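Long-range contact in aeromonas extracellular serine protease (Aeromonas sobria, PDB 3WQB), which cleaves peptide bonds after paired basic residues, one of them lysine, as a calcium-binding, kexin-like secreted serine protease and probable virulence factor: residues A[35-49]-A[282-295]. The protein carries 1 engineered substitution. Numbering follows the deposited sequence.
Sequences QWYLLNSGQDGFSAR and TGGEYGTDTPAMVT
Trp-36 reaches Ala-292 and Pro-291 with its indole, while Tyr-37 bonds Val-294 through its hydroxyl. The site lies in the subtilisin-like domain. An N-terminal loop, residues 35-49, packs on the loop that leaves the edge strand 277-282 of the parallel sheet and on strand 293-296.

The Trp-36 indole lies between residues 282-284 and 291-293. Its NE1 donates to Ala-292 O at 2.8 Å, bent to 144° at the hydrogen. The donor stands above the carbonyl plane. Pro-291 CB packs beside the pyrrole part, 3.6 Å from Trp-36 CD1. The far end of the indole meets the other limb of the loop: CZ3 touches Thr-282 CG2, and CZ2 reaches the CA of Gly-284 near the ring plane.

Tyr-37 is held at both faces and at its hydroxyl. The Met-293 chain is bent at chi2 (-70°) and chi3 (-78°), which folds CE over one face. This is a CH-pi contact, 3.5 Å from CE to the centroid of the Tyr-37 ring. SD stays oblique to both the Tyr-37 and Trp-36 rings, a Met-aromatic contact with each. Gln-35 CB lies over the opposite face of Tyr-37. The hydroxyl donates to Val-294 O and accepts from Gln-35 NE2, so two bonds fix it. Gln-35 NE2 also bonds Lys-133 O, beside calcium ligand Thr-132.

Val-294 CG2 touches both Gly-45 O and the edge of the Phe-46 ring, 3.9 Å from Phe-46 CD2. Gly-45 and Phe-46 are the central residues of a type I' turn, Asp-44 to Ser-47. Beyond it, Ala-48 N donates to Thr-288 O. Arg-49 NH2 forms a salt bridge with Asp-264, and Thr-290 CG2 lies over one face of the Arg-49 guanidinium. One water links the backbones: its oxygen is 2.8 Å from Gly-45 O, to which it donates, and 2.8 Å from Ala-292 N, from which it accepts.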
ATOM      1  N   GLN A  35     -13.293   3.786 -20.591  1.00 11.49           N
ATOM      2  CA  GLN A  35     -12.698   3.146 -19.410  1.00 10.77           C
ATOM      3  C   GLN A  35     -11.851   1.962 -19.901  1.00 10.68           C
ATOM      4  O   GLN A  35     -12.301   0.815 -19.913  1.00 11.78           O
ATOM      5  CB  GLN A  35     -13.785   2.672 -18.450  1.00 10.71           C
ATOM      6  CG  GLN A  35     -14.625   3.790 -17.847  1.00 10.66           C
ATOM      7  CD  GLN A  35     -15.770   3.242 -17.024  1.00 11.34           C
ATOM      8  OE1 GLN A  35     -16.916   3.218 -17.476  1.00 12.01           O
ATOM      9  NE2 GLN A  35     -15.463   2.772 -15.819  1.00 12.43           N
ATOM     10  N   TRP A  36     -10.627   2.256 -20.325  1.00 10.83           N
ATOM     11  CA  TRP A  36      -9.759   1.225 -20.901  1.00 10.32           C
ATOM     12  C   TRP A  36      -9.440   0.147 -19.885  1.00 10.47           C
ATOM     13  O   TRP A  36      -9.066  -0.955 -20.260  1.00 10.52           O
ATOM     14  CB  TRP A  36      -8.451   1.836 -21.446  1.00 10.60           C
ATOM     15  CG  TRP A  36      -7.629   2.490 -20.363  1.00 10.84           C
ATOM     16  CD1 TRP A  36      -7.705   3.790 -19.959  1.00 11.23           C
ATOM     17  CD2 TRP A  36      -6.656   1.863 -19.513  1.00 11.58           C
ATOM     18  NE1 TRP A  36      -6.829   4.020 -18.922  1.00 11.30           N
ATOM     19  CE2 TRP A  36      -6.175   2.854 -18.626  1.00 10.74           C
ATOM     20  CE3 TRP A  36      -6.133   0.563 -19.425  1.00 12.21           C
ATOM     21  CZ2 TRP A  36      -5.205   2.584 -17.651  1.00 12.18           C
ATOM     22  CZ3 TRP A  36      -5.161   0.297 -18.462  1.00 11.56           C
ATOM     23  CH2 TRP A  36      -4.699   1.313 -17.592  1.00 11.84           C
ATOM     24  N   TYR A  37      -9.555   0.478 -18.606  1.00 10.49           N
ATOM     25  CA  TYR A  37      -9.260  -0.487 -17.566  1.00 10.55           C
ATOM     26  C   TYR A  37     -10.293  -1.607 -17.486  1.00 10.70           C
ATOM     27  O   TYR A  37      -9.969  -2.725 -17.073  1.00 11.12           O
ATOM     28  CB  TYR A  37      -9.051   0.202 -16.213  1.00 10.72           C
ATOM     29  CG  TYR A  37     -10.172   1.092 -15.724  1.00 11.03           C
ATOM     30  CD1 TYR A  37     -10.223   2.445 -16.084  1.00 11.22           C
ATOM     31  CD2 TYR A  37     -11.131   0.610 -14.843  1.00 11.22           C
ATOM     32  CE1 TYR A  37     -11.225   3.286 -15.583  1.00 10.63           C
ATOM     33  CE2 TYR A  37     -12.138   1.438 -14.348  1.00 10.59           C
ATOM     34  CZ  TYR A  37     -12.178   2.773 -14.730  1.00 10.66           C
ATOM     35  OH  TYR A  37     -13.157   3.595 -14.230  1.00 11.98           O
ATOM     36  N   LEU A  38     -11.525  -1.319 -17.902  1.00 10.70           N
ATOM     37  CA  LEU A  38     -12.541  -2.368 -18.021  1.00 10.92           C
ATOM     38  C   LEU A  38     -12.247  -3.248 -19.233  1.00 11.27           C
ATOM     39  O   LEU A  38     -12.305  -4.474 -19.150  1.00 12.25           O
ATOM     40  CB  LEU A  38     -13.941  -1.770 -18.177  1.00 10.73           C
ATOM     41  CG  LEU A  38     -14.501  -0.872 -17.073  1.00 10.45           C
ATOM     42  CD1 LEU A  38     -15.896  -0.423 -17.460  1.00 13.12           C
ATOM     43  CD2 LEU A  38     -14.510  -1.609 -15.738  1.00 11.38           C
ATOM     44  N   LEU A  39     -11.946  -2.603 -20.359  1.00 12.01           N
ATOM     45  CA  LEU A  39     -11.668  -3.281 -21.621  1.00 12.14           C
ATOM     46  C   LEU A  39     -10.840  -2.303 -22.439  1.00 11.73           C
ATOM     47  O   LEU A  39     -11.301  -1.203 -22.789  1.00 12.27           O
ATOM     48  CB  LEU A  39     -12.969  -3.661 -22.341  1.00 12.73           C
ATOM     49  CG  LEU A  39     -12.902  -4.614 -23.542  1.00 12.80           C
ATOM     50  CD1 LEU A  39     -14.273  -5.164 -23.846  1.00 14.63           C
ATOM     51  CD2 LEU A  39     -12.352  -3.917 -24.778  1.00 13.77           C
ATOM     52  N   ASN A  40      -9.605  -2.696 -22.705  1.00 11.50           N
ATOM     53  CA  ASN A  40      -8.645  -1.849 -23.394  1.00 11.93           C
ATOM     54  C   ASN A  40      -8.613  -2.220 -24.862  1.00 12.68           C
ATOM     55  O   ASN A  40      -8.094  -3.272 -25.230  1.00 13.11           O
ATOM     56  CB  ASN A  40      -7.263  -2.037 -22.764  1.00 11.31           C
ATOM     57  CG  ASN A  40      -6.211  -1.095 -23.322  1.00 11.32           C
ATOM     58  OD1 ASN A  40      -6.350  -0.527 -24.408  1.00 12.14           O
ATOM     59  ND2 ASN A  40      -5.132  -0.931 -22.564  1.00 11.17           N
ATOM     60  N   SER A  41      -9.203  -1.356 -25.687  1.00 13.14           N
ATOM     61  CA  SER A  41      -9.211  -1.541 -27.140  1.00 13.85           C
ATOM     62  C   SER A  41      -8.235  -0.584 -27.817  1.00 14.05           C
ATOM     63  O   SER A  41      -8.340  -0.333 -29.013  1.00 15.09           O
ATOM     64  CB  SER A  41     -10.616  -1.296 -27.681  1.00 14.46           C
ATOM     65  OG  SER A  41     -11.013   0.037 -27.406  1.00 16.54           O
ATOM     66  N   GLY A  42      -7.298  -0.037 -27.046  1.00 13.60           N
ATOM     67  CA  GLY A  42      -6.355   0.950 -27.577  1.00 13.47           C
ATOM     68  C   GLY A  42      -6.933   2.354 -27.596  1.00 13.20           C
ATOM     69  O   GLY A  42      -6.387   3.240 -28.267  1.00 14.17           O
ATOM     70  N   GLN A  43      -8.012   2.569 -26.838  1.00 13.17           N
ATOM     71  CA  GLN A  43      -8.680   3.875 -26.785  1.00 13.03           C
ATOM     72  C   GLN A  43      -7.900   4.849 -25.903  1.00 13.07           C
ATOM     73  O   GLN A  43      -7.113   4.442 -25.041  1.00 12.62           O
ATOM     74  CB  GLN A  43     -10.146   3.750 -26.337  1.00 13.27           C
ATOM     75  CG  GLN A  43     -10.358   3.415 -24.858  1.00 13.31           C
ATOM     76  CD  GLN A  43     -10.360   1.928 -24.568  1.00 11.96           C
ATOM     77  OE1 GLN A  43      -9.339   1.244 -24.726  1.00 12.91           O
ATOM     78  NE2 GLN A  43     -11.500   1.415 -24.096  1.00 12.70           N
ATOM     79  N   ASP A  44      -8.118   6.140 -26.118  1.00 13.04           N
ATOM     80  CA  ASP A  44      -7.281   7.144 -25.477  1.00 12.73           C
ATOM     81  C   ASP A  44      -7.733   7.606 -24.088  1.00 12.34           C
ATOM     82  O   ASP A  44      -6.991   8.321 -23.417  1.00 12.68           O
ATOM     83  CB  ASP A  44      -7.004   8.338 -26.419  1.00 13.10           C
ATOM     84  CG  ASP A  44      -8.266   9.099 -26.834  1.00 14.57           C
ATOM     85  OD1 ASP A  44      -9.316   8.970 -26.164  1.00 15.23           O
ATOM     86  OD2 ASP A  44      -8.177   9.847 -27.842  1.00 16.53           O
ATOM     87  N   GLY A  45      -8.918   7.184 -23.638  1.00 12.09           N
ATOM     88  CA  GLY A  45      -9.450   7.689 -22.360  1.00 12.17           C
ATOM     89  C   GLY A  45      -9.550   9.212 -22.295  1.00 12.08           C
ATOM     90  O   GLY A  45      -9.468   9.804 -21.211  1.00 12.59           O
ATOM     91  N   PHE A  46      -9.739   9.834 -23.467  1.00 12.39           N
ATOM     92  CA  PHE A  46      -9.797  11.300 -23.641  1.00 12.39           C
ATOM     93  C   PHE A  46      -8.442  12.006 -23.532  1.00 12.55           C
ATOM     94  O   PHE A  46      -8.365  13.239 -23.559  1.00 13.44           O
ATOM     95  CB  PHE A  46     -10.849  11.962 -22.742  1.00 12.32           C
ATOM     96  CG  PHE A  46     -12.229  11.382 -22.885  1.00 12.14           C
ATOM     97  CD1 PHE A  46     -12.991  11.620 -24.032  1.00 12.75           C
ATOM     98  CD2 PHE A  46     -12.783  10.614 -21.859  1.00 11.82           C
ATOM     99  CE1 PHE A  46     -14.278  11.103 -24.150  1.00 13.33           C
ATOM    100  CE2 PHE A  46     -14.073  10.087 -21.971  1.00 13.21           C
ATOM    101  CZ  PHE A  46     -14.825  10.331 -23.125  1.00 12.06           C
ATOM    102  N   SER A  47      -7.374  11.219 -23.429  1.00 12.90           N
ATOM    103  CA  SER A  47      -6.016  11.743 -23.480  1.00 13.43           C
ATOM    104  C   SER A  47      -5.551  11.813 -24.933  1.00 14.00           C
ATOM    105  O   SER A  47      -6.293  11.448 -25.848  1.00 13.86           O
ATOM    106  CB  SER A  47      -5.070  10.863 -22.659  1.00 13.34           C
ATOM    107  OG  SER A  47      -4.617   9.749 -23.408  1.00 13.20           O
ATOM    108  N   ALA A  48      -4.312  12.254 -25.133  1.00 14.55           N
ATOM    109  CA  ALA A  48      -3.786  12.478 -26.481  1.00 15.41           C
ATOM    110  C   ALA A  48      -3.567  11.195 -27.287  1.00 15.82           C
ATOM    111  O   ALA A  48      -3.580  11.229 -28.516  1.00 17.30           O
ATOM    112  CB  ALA A  48      -2.512  13.303 -26.428  1.00 15.66           C
ATOM    113  N   ARG A  49      -3.372  10.061 -26.610  1.00 16.19           N
ATOM    114  CA  ARG A  49      -3.181   8.797 -27.331  1.00 16.23           C
ATOM    115  C   ARG A  49      -3.668   7.595 -26.539  1.00 15.87           C
ATOM    116  O   ARG A  49      -3.806   7.662 -25.320  1.00 16.28           O
ATOM    117  CB  ARG A  49      -1.715   8.597 -27.760  1.00 16.87           C
ATOM    118  CG  ARG A  49      -0.766   8.157 -26.645  1.00 17.31           C
ATOM    119  CD  ARG A  49       0.464   7.470 -27.237  1.00 18.45           C
ATOM    120  NE  ARG A  49       1.458   7.123 -26.218  1.00 18.52           N
ATOM    121  CZ  ARG A  49       1.462   5.992 -25.511  1.00 19.35           C
ATOM    122  NH1 ARG A  49       0.523   5.072 -25.690  1.00 19.89           N
ATOM    123  NH2 ARG A  49       2.407   5.782 -24.608  1.00 19.05           N
ATOM    124  N   THR A 282      -4.698  -1.833 -12.887  1.00  9.57           N
ATOM    125  CA  THR A 282      -4.765  -0.648 -13.738  1.00  9.83           C
ATOM    126  C   THR A 282      -4.725   0.670 -12.963  1.00  9.84           C
ATOM    127  O   THR A 282      -5.537   0.905 -12.079  1.00 10.13           O
ATOM    128  CB  THR A 282      -6.032  -0.699 -14.592  1.00  9.68           C
ATOM    129  OG1 THR A 282      -7.134  -1.078 -13.759  1.00  9.37           O
ATOM    130  CG2 THR A 282      -5.893  -1.755 -15.656  1.00 10.18           C
ATOM    131  N   GLY A 283      -3.764   1.518 -13.314  1.00 10.20           N
ATOM    132  CA  GLY A 283      -3.666   2.862 -12.747  1.00 10.59           C
ATOM    133  C   GLY A 283      -3.380   3.958 -13.766  1.00 10.90           C
ATOM    134  O   GLY A 283      -3.652   5.117 -13.495  1.00 11.60           O
ATOM    135  N   GLY A 284      -2.829   3.605 -14.929  1.00 10.53           N
ATOM    136  CA  GLY A 284      -2.589   4.580 -15.985  1.00 10.87           C
ATOM    137  C   GLY A 284      -1.455   5.539 -15.699  1.00 10.82           C
ATOM    138  O   GLY A 284      -0.601   5.286 -14.837  1.00 11.06           O
ATOM    139  N   GLU A 285      -1.450   6.639 -16.451  1.00 10.83           N
ATOM    140  CA  GLU A 285      -0.436   7.666 -16.330  1.00 11.27           C
ATOM    141  C   GLU A 285      -1.109   8.920 -15.793  1.00 11.56           C
ATOM    142  O   GLU A 285      -1.414   8.945 -14.607  1.00 12.49           O
ATOM    143  CB  GLU A 285       0.316   7.858 -17.641  1.00 11.11           C
ATOM    144  CG  GLU A 285       1.208   6.660 -17.996  1.00 11.30           C
ATOM    145  CD  GLU A 285       2.413   6.488 -17.063  1.00 12.74           C
ATOM    146  OE1 GLU A 285       2.807   7.465 -16.395  1.00 13.02           O
ATOM    147  OE2 GLU A 285       2.972   5.368 -17.003  1.00 13.51           O
ATOM    148  N   TYR A 286      -1.381   9.928 -16.634  1.00 11.34           N
ATOM    149  CA  TYR A 286      -1.941  11.197 -16.137  1.00 11.63           C
ATOM    150  C   TYR A 286      -3.202  11.673 -16.843  1.00 11.85           C
ATOM    151  O   TYR A 286      -3.857  12.598 -16.363  1.00 12.36           O
ATOM    152  CB  TYR A 286      -0.860  12.290 -16.130  1.00 11.52           C
ATOM    153  CG  TYR A 286       0.249  11.961 -15.161  1.00 12.10           C
ATOM    154  CD1 TYR A 286       0.181  12.363 -13.828  1.00 11.69           C
ATOM    155  CD2 TYR A 286       1.364  11.231 -15.574  1.00 12.92           C
ATOM    156  CE1 TYR A 286       1.200  12.035 -12.926  1.00 13.62           C
ATOM    157  CE2 TYR A 286       2.377  10.894 -14.686  1.00 13.76           C
ATOM    158  CZ  TYR A 286       2.296  11.307 -13.363  1.00 14.24           C
ATOM    159  OH  TYR A 286       3.300  10.979 -12.483  1.00 15.72           O
ATOM    160  N   GLY A 287      -3.542  11.037 -17.964  1.00 11.98           N
ATOM    161  CA  GLY A 287      -4.778  11.343 -18.683  1.00 12.54           C
ATOM    162  C   GLY A 287      -4.642  12.542 -19.589  1.00 12.76           C
ATOM    163  O   GLY A 287      -5.637  13.014 -20.154  1.00 13.28           O
ATOM    164  N   THR A 288      -3.408  13.014 -19.738  1.00 13.27           N
ATOM    165  CA  THR A 288      -3.101  14.206 -20.518  1.00 13.94           C
ATOM    166  C   THR A 288      -2.519  13.728 -21.844  1.00 14.05           C
ATOM    167  O   THR A 288      -3.204  13.719 -22.863  1.00 14.01           O
ATOM    168  CB  THR A 288      -2.116  15.116 -19.753  1.00 14.18           C
ATOM    169  OG1 THR A 288      -1.039  14.312 -19.253  1.00 14.99           O
ATOM    170  CG2 THR A 288      -2.812  15.783 -18.567  1.00 15.56           C
ATOM    171  N   ASP A 289      -1.271  13.282 -21.819  1.00 14.77           N
ATOM    172  CA  ASP A 289      -0.618  12.731 -22.998  1.00 15.43           C
ATOM    173  C   ASP A 289      -0.997  11.274 -23.268  1.00 14.55           C
ATOM    174  O   ASP A 289      -0.995  10.819 -24.409  1.00 14.82           O
ATOM    175  CB  ASP A 289       0.897  12.858 -22.858  1.00 16.73           C
ATOM    176  CG  ASP A 289       1.352  14.301 -22.725  1.00 20.23           C
ATOM    177  OD1 ASP A 289       0.932  15.136 -23.549  1.00 24.16           O
ATOM    178  OD2 ASP A 289       2.124  14.599 -21.790  1.00 25.41           O
ATOM    179  N   THR A 290      -1.324  10.544 -22.203  1.00 13.67           N
ATOM    180  CA  THR A 290      -1.604   9.104 -22.275  1.00 13.11           C
ATOM    181  C   THR A 290      -2.725   8.767 -21.267  1.00 12.27           C
ATOM    182  O   THR A 290      -3.033   9.589 -20.401  1.00 12.51           O
ATOM    183  CB  THR A 290      -0.344   8.277 -21.956  1.00 13.05           C
ATOM    184  OG1 THR A 290       0.169   8.700 -20.694  1.00 14.37           O
ATOM    185  CG2 THR A 290       0.744   8.459 -23.044  1.00 13.24           C
ATOM    186  N   PRO A 291      -3.351   7.575 -21.380  1.00 11.80           N
ATOM    187  CA  PRO A 291      -4.590   7.333 -20.629  1.00 11.50           C
ATOM    188  C   PRO A 291      -4.424   7.260 -19.113  1.00 10.93           C
ATOM    189  O   PRO A 291      -3.433   6.721 -18.596  1.00 10.78           O
ATOM    190  CB  PRO A 291      -5.077   5.978 -21.168  1.00 12.09           C
ATOM    191  CG  PRO A 291      -4.468   5.890 -22.517  1.00 11.50           C
ATOM    192  CD  PRO A 291      -3.108   6.500 -22.357  1.00 12.23           C
ATOM    193  N   ALA A 292      -5.413   7.805 -18.417  1.00 10.88           N
ATOM    194  CA  ALA A 292      -5.593   7.537 -16.994  1.00 10.36           C
ATOM    195  C   ALA A 292      -6.999   6.960 -16.774  1.00 10.62           C
ATOM    196  O   ALA A 292      -7.569   6.379 -17.704  1.00 10.86           O
ATOM    197  CB  ALA A 292      -5.322   8.782 -16.148  1.00 11.06           C
ATOM    198  N   MET A 293      -7.564   7.121 -15.578  1.00 10.81           N
ATOM    199  CA  MET A 293      -8.786   6.409 -15.209  1.00 10.65           C
ATOM    200  C   MET A 293      -9.997   7.333 -15.296  1.00 10.90           C
ATOM    201  O   MET A 293     -10.139   8.271 -14.499  1.00 12.25           O
ATOM    202  CB  MET A 293      -8.664   5.839 -13.792  1.00 10.95           C
ATOM    203  CG  MET A 293      -7.391   5.042 -13.512  1.00 10.29           C
ATOM    204  SD  MET A 293      -7.276   3.446 -14.351  1.00 11.12           S
ATOM    205  CE  MET A 293      -8.346   2.490 -13.297  1.00 10.54           C
ATOM    206  N   VAL A 294     -10.871   7.057 -16.259  1.00 10.68           N
ATOM    207  CA  VAL A 294     -12.138   7.777 -16.364  1.00 10.34           C
ATOM    208  C   VAL A 294     -13.084   7.269 -15.281  1.00 10.23           C
ATOM    209  O   VAL A 294     -13.353   6.069 -15.179  1.00 10.67           O
ATOM    210  CB  VAL A 294     -12.759   7.634 -17.768  1.00 10.17           C
ATOM    211  CG1 VAL A 294     -14.171   8.230 -17.798  1.00 11.51           C
ATOM    212  CG2 VAL A 294     -11.847   8.303 -18.799  1.00 11.37           C
ATOM    213  N   THR A 295     -13.576   8.192 -14.460  1.00  9.85           N
ATOM    214  CA  THR A 295     -14.316   7.817 -13.265  1.00 10.35           C
ATOM    215  C   THR A 295     -15.218   8.958 -12.780  1.00 10.43           C
ATOM    216  O   THR A 295     -15.298  10.012 -13.416  1.00 11.27           O
ATOM    217  CB  THR A 295     -13.332   7.386 -12.141  1.00 10.23           C
ATOM    218  OG1 THR A 295     -14.061   6.830 -11.041  1.00 10.45           O
ATOM    219  CG2 THR A 295     -12.471   8.554 -11.667  1.00 11.69           C
TER
HETATM  220  O   HOH W   1      -7.468   9.432 -19.318  1.00 13.35           O